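Local coordinates for protein 2-dehydro-3-deoxy-d-gluconate/2-dehydro-3-deoxy-phosphogluconate aldolase (Picrophilus torridus, PDB 4UXD) that is an aldolase of the dihydrodipicolinate synthetase family, built as a (beta/alpha)8 barrel and assembled from four chains, at residues Leu144-Gln158 against Leu171-Ser185. Sequence-based numbering, arbitrary orientation.
Sequences LSSNDMDLLIYNIPQ and LKSEFSSVKGVKDSS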
ATOM      1  N   LEU A 144       6.081  17.593 -25.319  1.00 29.99           N
ATOM      2  CA  LEU A 144       7.042  17.188 -26.334  1.00 36.76           C
ATOM      3  C   LEU A 144       6.720  17.792 -27.699  1.00 48.00           C
ATOM      4  O   LEU A 144       7.598  17.890 -28.558  1.00 47.42           O
ATOM      5  CB  LEU A 144       7.078  15.666 -26.456  1.00 32.86           C
ATOM      6  CG  LEU A 144       7.572  14.904 -25.228  1.00 38.37           C
ATOM      7  CD1 LEU A 144       7.288  13.409 -25.394  1.00 41.55           C
ATOM      8  CD2 LEU A 144       9.037  15.147 -25.008  1.00 31.90           C
ATOM      9  N   SER A 145       5.456  18.169 -27.903  1.00 39.64           N
ATOM     10  CA  SER A 145       5.026  18.769 -29.158  1.00 31.55           C
ATOM     11  C   SER A 145       5.456  20.220 -29.272  1.00 43.19           C
ATOM     12  O   SER A 145       5.311  20.825 -30.332  1.00 47.65           O
ATOM     13  CB  SER A 145       3.510  18.686 -29.307  1.00 28.37           C
ATOM     14  OG  SER A 145       3.117  17.407 -29.752  1.00 41.72           O
ATOM     15  N   SER A 146       5.986  20.767 -28.182  1.00 38.52           N
ATOM     16  CA  SER A 146       6.327  22.182 -28.120  1.00 39.58           C
ATOM     17  C   SER A 146       7.808  22.413 -27.817  1.00 40.98           C
ATOM     18  O   SER A 146       8.242  23.546 -27.655  1.00 43.44           O
ATOM     19  CB  SER A 146       5.468  22.865 -27.059  1.00 43.97           C
ATOM     20  OG  SER A 146       4.095  22.641 -27.313  1.00 44.11           O
ATOM     21  N   ASN A 147       8.585  21.343 -27.734  1.00 42.10           N
ATOM     22  CA  ASN A 147       9.977  21.469 -27.333  1.00 50.30           C
ATOM     23  C   ASN A 147      10.846  20.390 -27.960  1.00 55.69           C
ATOM     24  O   ASN A 147      10.762  19.203 -27.609  1.00 47.13           O
ATOM     25  CB  ASN A 147      10.098  21.422 -25.808  1.00 45.21           C
ATOM     26  CG  ASN A 147       9.378  22.564 -25.130  1.00 39.40           C
ATOM     27  OD1 ASN A 147       8.255  22.409 -24.659  1.00 41.74           O
ATOM     28  ND2 ASN A 147      10.011  23.727 -25.096  1.00 50.63           N
ATOM     29  N   ASP A 148      11.691  20.830 -28.885  1.00 49.66           N
ATOM     30  CA  ASP A 148      12.502  19.934 -29.682  1.00 46.58           C
ATOM     31  C   ASP A 148      13.644  19.310 -28.870  1.00 55.05           C
ATOM     32  O   ASP A 148      14.152  18.238 -29.225  1.00 49.97           O
ATOM     33  CB  ASP A 148      13.066  20.690 -30.890  1.00 35.99           C
ATOM     34  CG  ASP A 148      12.970  19.883 -32.168  1.00 57.85           C
ATOM     35  OD1 ASP A 148      13.820  18.988 -32.379  1.00 71.14           O
ATOM     36  OD2 ASP A 148      12.033  20.134 -32.959  1.00 67.11           O
ATOM     37  N   MET A 149      14.031  19.964 -27.775  1.00 42.82           N
ATOM     38  CA  MET A 149      15.265  19.602 -27.079  1.00 36.08           C
ATOM     39  C   MET A 149      15.268  18.181 -26.525  1.00 34.03           C
ATOM     40  O   MET A 149      14.230  17.530 -26.382  1.00 32.67           O
ATOM     41  CB  MET A 149      15.554  20.591 -25.948  1.00 34.05           C
ATOM     42  CG  MET A 149      14.698  20.462 -24.720  1.00 24.72           C
ATOM     43  SD  MET A 149      15.070  21.733 -23.485  1.00 33.11           S
ATOM     44  CE  MET A 149      16.786  21.332 -23.136  1.00 30.08           C
ATOM     45  N   ASP A 150      16.470  17.712 -26.232  1.00 30.50           N
ATOM     46  CA  ASP A 150      16.671  16.381 -25.700  1.00 36.76           C
ATOM     47  C   ASP A 150      16.005  16.249 -24.339  1.00 36.77           C
ATOM     48  O   ASP A 150      16.197  17.094 -23.467  1.00 31.76           O
ATOM     49  CB  ASP A 150      18.162  16.078 -25.590  1.00 38.02           C
ATOM     50  CG  ASP A 150      18.784  15.762 -26.925  1.00 36.90           C
ATOM     51  OD1 ASP A 150      18.146  16.067 -27.946  1.00 33.45           O
ATOM     52  OD2 ASP A 150      19.904  15.212 -26.950  1.00 36.43           O
ATOM     53  N   LEU A 151      15.217  15.191 -24.164  1.00 33.70           N
ATOM     54  CA  LEU A 151      14.529  14.974 -22.903  1.00 30.87           C
ATOM     55  C   LEU A 151      14.651  13.533 -22.443  1.00 27.07           C
ATOM     56  O   LEU A 151      14.471  12.602 -23.226  1.00 25.15           O
ATOM     57  CB  LEU A 151      13.053  15.371 -23.025  1.00 31.27           C
ATOM     58  CG  LEU A 151      12.245  15.289 -21.728  1.00 21.38           C
ATOM     59  CD1 LEU A 151      11.259  16.413 -21.643  1.00 17.70           C
ATOM     60  CD2 LEU A 151      11.511  13.958 -21.656  1.00 29.11           C
ATOM     61  N   LEU A 152      14.976  13.374 -21.166  1.00 33.55           N
ATOM     62  CA  LEU A 152      14.964  12.075 -20.505  1.00 27.95           C
ATOM     63  C   LEU A 152      13.766  12.007 -19.582  1.00 27.16           C
ATOM     64  O   LEU A 152      13.580  12.852 -18.693  1.00 23.57           O
ATOM     65  CB  LEU A 152      16.266  11.834 -19.737  1.00 23.47           C
ATOM     66  CG  LEU A 152      17.455  11.592 -20.680  1.00 28.97           C
ATOM     67  CD1 LEU A 152      18.377  12.803 -20.712  1.00 39.15           C
ATOM     68  CD2 LEU A 152      18.232  10.357 -20.295  1.00 29.95           C
ATOM     69  N   ILE A 153      12.934  11.004 -19.819  1.00 25.30           N
ATOM     70  CA  ILE A 153      11.822  10.724 -18.935  1.00 20.36           C
ATOM     71  C   ILE A 153      12.368  10.183 -17.619  1.00 22.84           C
ATOM     72  O   ILE A 153      13.379   9.464 -17.587  1.00 16.89           O
ATOM     73  CB  ILE A 153      10.849   9.741 -19.577  1.00 14.56           C
ATOM     74  CG1 ILE A 153      10.259  10.399 -20.825  1.00 17.04           C
ATOM     75  CG2 ILE A 153       9.794   9.294 -18.576  1.00 22.96           C
ATOM     76  CD1 ILE A 153       8.823  10.074 -21.115  1.00 30.95           C
ATOM     77  N   TYR A 154      11.704  10.564 -16.538  1.00 14.37           N
ATOM     78  CA  TYR A 154      12.167  10.244 -15.203  1.00 23.50           C
ATOM     79  C   TYR A 154      11.060   9.503 -14.438  1.00 18.86           C
ATOM     80  O   TYR A 154       9.961  10.019 -14.244  1.00 14.59           O
ATOM     81  CB  TYR A 154      12.595  11.535 -14.527  1.00 17.77           C
ATOM     82  CG  TYR A 154      13.122  11.464 -13.119  1.00 21.94           C
ATOM     83  CD1 TYR A 154      13.553  10.277 -12.539  1.00 29.74           C
ATOM     84  CD2 TYR A 154      13.167  12.627 -12.353  1.00 34.11           C
ATOM     85  CE1 TYR A 154      14.019  10.264 -11.219  1.00 35.00           C
ATOM     86  CE2 TYR A 154      13.627  12.634 -11.060  1.00 32.09           C
ATOM     87  CZ  TYR A 154      14.047  11.463 -10.490  1.00 42.40           C
ATOM     88  OH  TYR A 154      14.487  11.534  -9.187  1.00 37.18           O
ATOM     89  N   ASN A 155      11.333   8.266 -14.051  1.00 12.87           N
ATOM     90  CA  ASN A 155      10.321   7.495 -13.355  1.00 20.12           C
ATOM     91  C   ASN A 155      10.727   7.335 -11.902  1.00 16.48           C
ATOM     92  O   ASN A 155      11.713   6.685 -11.606  1.00 17.77           O
ATOM     93  CB  ASN A 155      10.088   6.138 -14.017  1.00 13.19           C
ATOM     94  CG  ASN A 155       9.066   5.289 -13.256  1.00 22.86           C
ATOM     95  OD1 ASN A 155       7.884   5.649 -13.163  1.00 18.67           O
ATOM     96  ND2 ASN A 155       9.527   4.171 -12.688  1.00 17.84           N
ATOM     97  N   ILE A 156       9.955   7.947 -11.009  1.00  8.47           N
ATOM     98  CA  ILE A 156      10.234   7.875  -9.586  1.00 18.05           C
ATOM     99  C   ILE A 156       8.887   7.738  -8.841  1.00 19.39           C
ATOM    100  O   ILE A 156       8.354   8.719  -8.318  1.00 18.17           O
ATOM    101  CB  ILE A 156      11.081   9.118  -9.138  1.00 24.51           C
ATOM    102  CG1 ILE A 156      11.252   9.173  -7.621  1.00 26.90           C
ATOM    103  CG2 ILE A 156      10.479  10.438  -9.665  1.00 21.98           C
ATOM    104  CD1 ILE A 156      12.481   9.929  -7.177  1.00 20.20           C
ATOM    105  N   PRO A 157       8.310   6.507  -8.827  1.00 18.90           N
ATOM    106  CA  PRO A 157       6.941   6.287  -8.328  1.00 23.83           C
ATOM    107  C   PRO A 157       6.784   6.536  -6.819  1.00 18.65           C
ATOM    108  O   PRO A 157       5.668   6.691  -6.342  1.00 22.67           O
ATOM    109  CB  PRO A 157       6.661   4.810  -8.687  1.00 19.84           C
ATOM    110  CG  PRO A 157       7.975   4.169  -8.742  1.00 19.18           C
ATOM    111  CD  PRO A 157       8.915   5.244  -9.293  1.00 22.64           C
ATOM    112  N   GLN A 158       7.898   6.620  -6.102  1.00 18.88           N
ATOM    113  CA  GLN A 158       7.891   7.030  -4.707  1.00 18.71           C
ATOM    114  C   GLN A 158       7.339   8.441  -4.504  1.00 19.82           C
ATOM    115  O   GLN A 158       6.708   8.724  -3.484  1.00 15.10           O
ATOM    116  CB  GLN A 158       9.311   6.972  -4.121  1.00 18.41           C
ATOM    117  CG  GLN A 158       9.968   5.617  -4.165  1.00 21.33           C
ATOM    118  CD  GLN A 158      10.886   5.449  -5.373  1.00 30.34           C
ATOM    119  OE1 GLN A 158      10.593   5.945  -6.464  1.00 23.80           O
ATOM    120  NE2 GLN A 158      12.009   4.755  -5.176  1.00 29.48           N
ATOM    121  N   LEU A 171       5.717   6.970 -26.246  1.00 32.92           N
ATOM    122  CA  LEU A 171       6.258   8.310 -26.412  1.00 35.72           C
ATOM    123  C   LEU A 171       7.572   8.274 -27.184  1.00 36.37           C
ATOM    124  O   LEU A 171       7.907   9.214 -27.930  1.00 32.46           O
ATOM    125  CB  LEU A 171       6.480   8.976 -25.055  1.00 31.46           C
ATOM    126  CG  LEU A 171       5.255   9.357 -24.237  1.00 26.20           C
ATOM    127  CD1 LEU A 171       5.679   9.511 -22.785  1.00 29.44           C
ATOM    128  CD2 LEU A 171       4.634  10.645 -24.764  1.00 26.09           C
ATOM    129  N   LYS A 172       8.312   7.188 -26.987  1.00 33.94           N
ATOM    130  CA  LYS A 172       9.600   7.018 -27.631  1.00 38.39           C
ATOM    131  C   LYS A 172       9.430   7.128 -29.141  1.00 39.63           C
ATOM    132  O   LYS A 172      10.069   7.962 -29.798  1.00 36.78           O
ATOM    133  CB  LYS A 172      10.220   5.669 -27.251  1.00 29.76           C
ATOM    134  CG  LYS A 172      11.662   5.505 -27.721  1.00 37.18           C
ATOM    135  CD  LYS A 172      12.150   4.090 -27.492  1.00 40.71           C
ATOM    136  CE  LYS A 172      13.316   3.747 -28.394  1.00 41.93           C
ATOM    137  NZ  LYS A 172      13.843   2.383 -28.094  1.00 44.92           N
ATOM    138  N   SER A 173       8.536   6.304 -29.677  1.00 31.96           N
ATOM    139  CA  SER A 173       8.324   6.231 -31.117  1.00 30.43           C
ATOM    140  C   SER A 173       7.691   7.494 -31.690  1.00 36.33           C
ATOM    141  O   SER A 173       7.925   7.822 -32.846  1.00 65.13           O
ATOM    142  CB  SER A 173       7.455   5.021 -31.464  1.00 34.06           C
ATOM    143  OG  SER A 173       6.175   5.119 -30.874  1.00 32.64           O
ATOM    144  N   GLU A 174       6.904   8.206 -30.889  1.00 40.13           N
ATOM    145  CA  GLU A 174       6.170   9.385 -31.367  1.00 36.14           C
ATOM    146  C   GLU A 174       6.990  10.685 -31.296  1.00 38.70           C
ATOM    147  O   GLU A 174       6.614  11.687 -31.905  1.00 36.61           O
ATOM    148  CB  GLU A 174       4.877   9.542 -30.563  1.00 31.36           C
ATOM    149  CG  GLU A 174       3.885  10.555 -31.110  1.00 44.35           C
ATOM    150  CD  GLU A 174       2.580  10.600 -30.310  1.00 62.38           C
ATOM    151  OE1 GLU A 174       2.376   9.713 -29.449  1.00 49.17           O
ATOM    152  OE2 GLU A 174       1.763  11.527 -30.538  1.00 59.97           O
ATOM    153  N   PHE A 175       8.098  10.675 -30.556  1.00 37.62           N
ATOM    154  CA  PHE A 175       8.956  11.856 -30.453  1.00 34.88           C
ATOM    155  C   PHE A 175      10.400  11.441 -30.330  1.00 30.42           C
ATOM    156  O   PHE A 175      10.810  10.856 -29.329  1.00 39.92           O
ATOM    157  CB  PHE A 175       8.563  12.739 -29.261  1.00 35.31           C
ATOM    158  CG  PHE A 175       7.112  13.103 -29.236  1.00 34.79           C
ATOM    159  CD1 PHE A 175       6.634  14.148 -30.006  1.00 32.39           C
ATOM    160  CD2 PHE A 175       6.220  12.386 -28.451  1.00 40.54           C
ATOM    161  CE1 PHE A 175       5.289  14.479 -29.990  1.00 37.10           C
ATOM    162  CE2 PHE A 175       4.869  12.709 -28.430  1.00 34.14           C
ATOM    163  CZ  PHE A 175       4.404  13.758 -29.200  1.00 34.80           C
ATOM    164  N   SER A 176      11.168  11.740 -31.366  1.00 33.10           N
ATOM    165  CA  SER A 176      12.583  11.414 -31.402  1.00 30.73           C
ATOM    166  C   SER A 176      13.340  12.192 -30.326  1.00 24.98           C
ATOM    167  O   SER A 176      14.388  11.766 -29.871  1.00 30.59           O
ATOM    168  CB  SER A 176      13.158  11.702 -32.796  1.00 26.63           C
ATOM    169  OG  SER A 176      13.238  13.097 -33.048  1.00 44.63           O
ATOM    170  N   SER A 177      12.782  13.320 -29.904  1.00 31.61           N
ATOM    171  CA  SER A 177      13.388  14.160 -28.869  1.00 35.25           C
ATOM    172  C   SER A 177      13.615  13.423 -27.546  1.00 33.78           C
ATOM    173  O   SER A 177      14.459  13.833 -26.740  1.00 31.08           O
ATOM    174  CB  SER A 177      12.509  15.377 -28.617  1.00 35.98           C
ATOM    175  OG  SER A 177      11.173  14.967 -28.387  1.00 40.28           O
ATOM    176  N   VAL A 178      12.846  12.358 -27.313  1.00 26.65           N
ATOM    177  CA  VAL A 178      13.029  11.548 -26.126  1.00 31.66           C
ATOM    178  C   VAL A 178      14.275  10.686 -26.317  1.00 31.40           C
ATOM    179  O   VAL A 178      14.305   9.781 -27.145  1.00 34.17           O
ATOM    180  CB  VAL A 178      11.794  10.652 -25.818  1.00 39.74           C
ATOM    181  CG1 VAL A 178      12.059   9.778 -24.585  1.00 28.75           C
ATOM    182  CG2 VAL A 178      10.536  11.498 -25.612  1.00 23.42           C
ATOM    183  N   LYS A 179      15.289  10.971 -25.509  1.00 34.89           N
ATOM    184  CA  LYS A 179      16.604  10.367 -25.632  1.00 35.25           C
ATOM    185  C   LYS A 179      16.928   9.335 -24.551  1.00 33.52           C
ATOM    186  O   LYS A 179      18.015   8.773 -24.556  1.00 35.24           O
ATOM    187  CB  LYS A 179      17.667  11.474 -25.621  1.00 32.10           C
ATOM    188  CG  LYS A 179      17.664  12.344 -26.886  1.00 39.46           C
ATOM    189  CD  LYS A 179      17.782  11.484 -28.150  1.00 40.38           C
ATOM    190  CE  LYS A 179      17.981  12.309 -29.400  1.00 33.15           C
ATOM    191  NZ  LYS A 179      16.779  13.105 -29.681  1.00 38.48           N
ATOM    192  N   GLY A 180      15.999   9.077 -23.635  1.00 31.44           N
ATOM    193  CA  GLY A 180      16.228   8.086 -22.597  1.00 25.71           C
ATOM    194  C   GLY A 180      15.203   8.079 -21.478  1.00 30.62           C
ATOM    195  O   GLY A 180      14.187   8.787 -21.515  1.00 27.26           O
ATOM    196  N   VAL A 181      15.484   7.262 -20.467  1.00 30.71           N
ATOM    197  CA  VAL A 181      14.616   7.121 -19.303  1.00 17.97           C
ATOM    198  C   VAL A 181      15.459   6.848 -18.059  1.00 15.47           C
ATOM    199  O   VAL A 181      16.463   6.154 -18.123  1.00 18.32           O
ATOM    200  CB  VAL A 181      13.594   6.018 -19.511  1.00 21.03           C
ATOM    201  CG1 VAL A 181      14.270   4.633 -19.504  1.00 31.17           C
ATOM    202  CG2 VAL A 181      12.480   6.115 -18.477  1.00 21.72           C
ATOM    203  N   LYS A 182      15.091   7.483 -16.951  1.00 22.97           N
ATOM    204  CA  LYS A 182      15.780   7.319 -15.672  1.00 20.37           C
ATOM    205  C   LYS A 182      14.798   6.721 -14.710  1.00 17.63           C
ATOM    206  O   LYS A 182      13.681   7.224 -14.607  1.00 15.89           O
ATOM    207  CB  LYS A 182      16.277   8.648 -15.098  1.00 23.16           C
ATOM    208  CG  LYS A 182      17.365   9.325 -15.871  1.00 35.16           C
ATOM    209  CD  LYS A 182      17.560  10.737 -15.349  1.00 38.19           C
ATOM    210  CE  LYS A 182      18.753  11.414 -15.987  1.00 39.40           C
ATOM    211  NZ  LYS A 182      18.866  12.830 -15.535  1.00 50.51           N
ATOM    212  N   ASP A 183      15.230   5.701 -13.977  1.00 15.48           N
ATOM    213  CA  ASP A 183      14.358   4.986 -13.055  1.00 19.04           C
ATOM    214  C   ASP A 183      14.933   4.865 -11.642  1.00 18.27           C
ATOM    215  O   ASP A 183      15.988   4.268 -11.432  1.00 19.12           O
ATOM    216  CB  ASP A 183      14.065   3.592 -13.609  1.00 18.53           C
ATOM    217  CG  ASP A 183      13.062   2.833 -12.774  1.00 21.73           C
ATOM    218  OD1 ASP A 183      13.459   2.219 -11.763  1.00 24.10           O
ATOM    219  OD2 ASP A 183      11.872   2.848 -13.139  1.00 31.69           O
ATOM    220  N   SER A 184      14.203   5.404 -10.673  1.00 19.23           N
ATOM    221  CA  SER A 184      14.591   5.354  -9.255  1.00 24.61           C
ATOM    222  C   SER A 184      13.677   4.448  -8.401  1.00 23.10           C
ATOM    223  O   SER A 184      13.785   4.423  -7.170  1.00 22.03           O
ATOM    224  CB  SER A 184      14.583   6.770  -8.674  1.00 26.46           C
ATOM    225  OG  SER A 184      15.543   7.578  -9.324  1.00 33.24           O
ATOM    226  N   SER A 185      12.793   3.708  -9.062  1.00 18.03           N
ATOM    227  CA  SER A 185      11.837   2.833  -8.388  1.00 29.09           C
ATOM    228  C   SER A 185      12.491   1.791  -7.485  1.00 27.77           C
ATOM    229  O   SER A 185      11.872   1.345  -6.515  1.00 28.02           O
ATOM    230  CB  SER A 185      10.961   2.109  -9.414  1.00 14.18           C
ATOM    231  OG  SER A 185      11.674   1.028  -9.952  1.00 16.84           O
TER
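Adjacent parallel barrel strands 150-155 and 178-183 meet here, with Leu151 N hydrogen-bonded to Ser177 O and Lys179 N to Leu151 O (2.9 Å). Asn155 N meets Lys182 O almost head-on (2.6 Å). Leu152 CD2 lies over Gly180 CA (3.8 Å), the bare glycine backbone letting the leucine branch pack directly on the main chain. The strands belong to a beta-alpha-beta unit of the (beta/alpha)8 barrel, whose connecting helix 165-174 packs on the face bearing Ile153, Val178 and Val181. Branched apolar residues fit this layer: Ile153 CD1 touches Leu171 CD1 at 3.6 Å. Just past helix 165-174, the Phe175 ring lies under Leu144 CB, from the end of helix 133-144, 3.8 Å from the ring centroid, while Glu174 CG backs the opposite face. On the inward face, the Tyr154 ring turns its edge to Lys182 O and Ser184 OG, its hydroxyl hydrogen-bonded to Ser67 OG; extended Lys182 makes a cation-pi contact with Phe63. At the strands' C-terminal ends an amide and a carboxylate suit the place, donor beside acceptor: with CG anti to the backbone N in Asn155 (chi1 177°) and Asp183, Asn155 ND2 reaches Asp183 OD2 (2.7 Å) from above the carboxylate plane. Asp183 OD1 accepts Ser185 OG through its syn lone pair, and Gln158 NE2 donates a hydrogen bond to Ser184 O (2.7 Å).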